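Local coordinates for protein N-acyl-D-glutamate deacylase (Bordetella bronchiseptica, PDB 3GIP) that hydrolyses the N-acyl amide bond of N-acyl-D-glutamate, as a zinc-binding deacylase of the amidohydrolase superfamily, at residues 66-71 and 363-368. Sequence-based numbering, arbitrary orientation.
Sequences HGHDDL and GSDGLP
H68 and G366 face each other across a water that accepts from H68 N, donates to G366 O at 2.6 Å, and gives a weak third bond to D69 OD2. Nearby, D365 N donates to H66 O, with 2.8 Å between the two atoms. The example illustrates how two loops nearly 300 residues apart in sequence are matched at what is probably the active site, here around one aspartate. With CG of D365 anti to its backbone N (chi1 -161°), the carboxylate lies alongside both histidines. OD1 sits at the edge of each ring, 3.2 Å from H66 CD2 and 3.0 Å from H68 NE2, and the carboxylate plane is turned 74° from the H66 ring. L367 CD2 adds an apolar contact to H68 CD2 at 3.7 Å. Packing is close at G363, whose CA lies 3.6 Å from H66 CB, leaving no room there for a side chain. The histidine-X-histidine pair after the first barrel strand and the aspartate after the last are hallmarks of the superfamily; the zinc seen here is held by C95, H218 and H248, and H248 meets the H66 ring. D69 OD2 forms a salt bridge with K82, and D69 OD1 lies 3.9 Å from P368 CG. The loops follow parallel strands 57-64 and 360-362, with helices 80-83 and 376-391 packed against loop 363-368.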
ATOM      1  N   HIS A  66      -1.031   0.900   0.409  1.00 12.75           N
ATOM      2  CA  HIS A  66       0.361   0.647   0.759  1.00 12.68           C
ATOM      3  C   HIS A  66       1.103  -0.193  -0.262  1.00 13.70           C
ATOM      4  O   HIS A  66       1.376  -1.380  -0.044  1.00 14.38           O
ATOM      5  CB  HIS A  66       0.489  -0.021   2.129  1.00 13.06           C
ATOM      6  CG  HIS A  66       1.848   0.145   2.733  1.00 11.68           C
ATOM      7  ND1 HIS A  66       2.145   1.145   3.633  1.00 13.28           N
ATOM      8  CD2 HIS A  66       3.013  -0.504   2.495  1.00 14.27           C
ATOM      9  CE1 HIS A  66       3.435   1.110   3.920  1.00 13.07           C
ATOM     10  NE2 HIS A  66       3.984   0.118   3.242  1.00 13.44           N
ATOM     11  N   GLY A  67       1.442   0.431  -1.381  1.00 13.43           N
ATOM     12  CA  GLY A  67       2.166  -0.283  -2.408  1.00 13.77           C
ATOM     13  C   GLY A  67       3.613   0.162  -2.486  1.00 13.65           C
ATOM     14  O   GLY A  67       3.973   1.234  -1.999  1.00 13.91           O
ATOM     15  N   HIS A  68       4.445  -0.694  -3.069  1.00 13.84           N
ATOM     16  CA  HIS A  68       5.863  -0.405  -3.279  1.00 13.55           C
ATOM     17  C   HIS A  68       6.128  -0.669  -4.754  1.00 14.86           C
ATOM     18  O   HIS A  68       7.249  -0.984  -5.151  1.00 16.83           O
ATOM     19  CB  HIS A  68       6.749  -1.329  -2.440  1.00 14.51           C
ATOM     20  CG  HIS A  68       6.834  -0.946  -0.997  1.00 13.55           C
ATOM     21  ND1 HIS A  68       7.323   0.272  -0.575  1.00 15.17           N
ATOM     22  CD2 HIS A  68       6.504  -1.629   0.124  1.00 15.20           C
ATOM     23  CE1 HIS A  68       7.292   0.321   0.745  1.00 15.58           C
ATOM     24  NE2 HIS A  68       6.800  -0.820   1.194  1.00 15.92           N
ATOM     25  N   ASP A  69       5.081  -0.535  -5.561  1.00 14.33           N
ATOM     26  CA  ASP A  69       5.156  -0.802  -6.995  1.00 14.30           C
ATOM     27  C   ASP A  69       5.667   0.377  -7.824  1.00 14.39           C
ATOM     28  O   ASP A  69       5.505   0.398  -9.043  1.00 15.24           O
ATOM     29  CB  ASP A  69       3.767  -1.208  -7.487  1.00 15.06           C
ATOM     30  CG  ASP A  69       3.056  -2.122  -6.507  1.00 16.25           C
ATOM     31  OD1 ASP A  69       3.241  -3.356  -6.589  1.00 14.88           O
ATOM     32  OD2 ASP A  69       2.326  -1.595  -5.638  1.00 16.04           O
ATOM     33  N   ASP A  70       6.301   1.332  -7.154  1.00 15.40           N
ATOM     34  CA  ASP A  70       6.831   2.536  -7.793  1.00 15.87           C
ATOM     35  C   ASP A  70       7.425   2.351  -9.184  1.00 16.45           C
ATOM     36  O   ASP A  70       7.069   3.070 -10.122  1.00 15.80           O
ATOM     37  CB  ASP A  70       7.909   3.166  -6.910  1.00 15.74           C
ATOM     38  CG  ASP A  70       7.387   3.582  -5.559  1.00 17.82           C
ATOM     39  OD1 ASP A  70       7.427   4.796  -5.262  1.00 18.05           O
ATOM     40  OD2 ASP A  70       6.940   2.697  -4.798  1.00 17.46           O
ATOM     41  N   LEU A  71       8.335   1.393  -9.310  1.00 16.42           N
ATOM     42  CA  LEU A  71       9.020   1.158 -10.578  1.00 18.11           C
ATOM     43  C   LEU A  71       8.475   0.015 -11.423  1.00 18.68           C
ATOM     44  O   LEU A  71       9.027  -0.291 -12.478  1.00 20.97           O
ATOM     45  CB  LEU A  71      10.503   0.901 -10.308  1.00 20.38           C
ATOM     46  CG  LEU A  71      11.178   1.832  -9.301  1.00 21.74           C
ATOM     47  CD1 LEU A  71      12.580   1.320  -9.010  1.00 23.03           C
ATOM     48  CD2 LEU A  71      11.207   3.255  -9.835  1.00 22.53           C
ATOM     49  N   GLY A 363      -3.719  -2.270   3.133  1.00 12.76           N
ATOM     50  CA  GLY A 363      -2.513  -1.988   2.366  1.00 12.67           C
ATOM     51  C   GLY A 363      -1.798  -3.313   2.179  1.00 13.57           C
ATOM     52  O   GLY A 363      -1.441  -3.956   3.161  1.00 13.94           O
ATOM     53  N   SER A 364      -1.572  -3.724   0.933  1.00 12.95           N
ATOM     54  CA  SER A 364      -0.941  -5.019   0.677  1.00 13.26           C
ATOM     55  C   SER A 364       0.538  -5.105   1.030  1.00 14.55           C
ATOM     56  O   SER A 364       1.012  -6.155   1.470  1.00 14.30           O
ATOM     57  CB  SER A 364      -1.116  -5.418  -0.788  1.00 13.88           C
ATOM     58  OG  SER A 364      -0.234  -4.686  -1.623  1.00 14.12           O
ATOM     59  N   ASP A 365       1.262  -4.007   0.829  1.00 14.34           N
ATOM     60  CA  ASP A 365       2.695  -3.958   1.104  1.00 14.28           C
ATOM     61  C   ASP A 365       3.417  -5.058   0.324  1.00 14.61           C
ATOM     62  O   ASP A 365       4.397  -5.641   0.795  1.00 15.22           O
ATOM     63  CB  ASP A 365       2.961  -4.100   2.608  1.00 16.00           C
ATOM     64  CG  ASP A 365       4.336  -3.597   3.009  1.00 17.37           C
ATOM     65  OD1 ASP A 365       5.037  -3.016   2.153  1.00 18.65           O
ATOM     66  OD2 ASP A 365       4.720  -3.770   4.184  1.00 17.65           O
ATOM     67  N   GLY A 366       2.924  -5.336  -0.878  1.00 14.09           N
ATOM     68  CA  GLY A 366       3.540  -6.355  -1.704  1.00 14.71           C
ATOM     69  C   GLY A 366       4.920  -5.919  -2.158  1.00 15.57           C
ATOM     70  O   GLY A 366       5.152  -4.735  -2.410  1.00 15.87           O
ATOM     71  N   LEU A 367       5.844  -6.870  -2.239  1.00 16.15           N
ATOM     72  CA  LEU A 367       7.206  -6.591  -2.691  1.00 18.68           C
ATOM     73  C   LEU A 367       7.372  -7.411  -3.969  1.00 19.68           C
ATOM     74  O   LEU A 367       7.883  -8.528  -3.948  1.00 18.41           O
ATOM     75  CB  LEU A 367       8.212  -7.009  -1.614  1.00 17.28           C
ATOM     76  CG  LEU A 367       8.080  -6.224  -0.303  1.00 18.58           C
ATOM     77  CD1 LEU A 367       9.005  -6.788   0.751  1.00 18.13           C
ATOM     78  CD2 LEU A 367       8.395  -4.753  -0.557  1.00 19.71           C
ATOM     79  N   PRO A 368       6.931  -6.849  -5.108  1.00 21.51           N
ATOM     80  CA  PRO A 368       6.956  -7.429  -6.455  1.00 22.36           C
ATOM     81  C   PRO A 368       8.247  -7.999  -7.037  1.00 22.85           C
ATOM     82  O   PRO A 368       8.189  -8.852  -7.922  1.00 24.86           O
ATOM     83  CB  PRO A 368       6.372  -6.309  -7.320  1.00 22.53           C
ATOM     84  CG  PRO A 368       6.792  -5.081  -6.608  1.00 23.27           C
ATOM     85  CD  PRO A 368       6.507  -5.437  -5.170  1.00 23.29           C
TER
HETATM   86  O   HOH W   1       3.234  -3.338  -3.518  1.00 14.31           O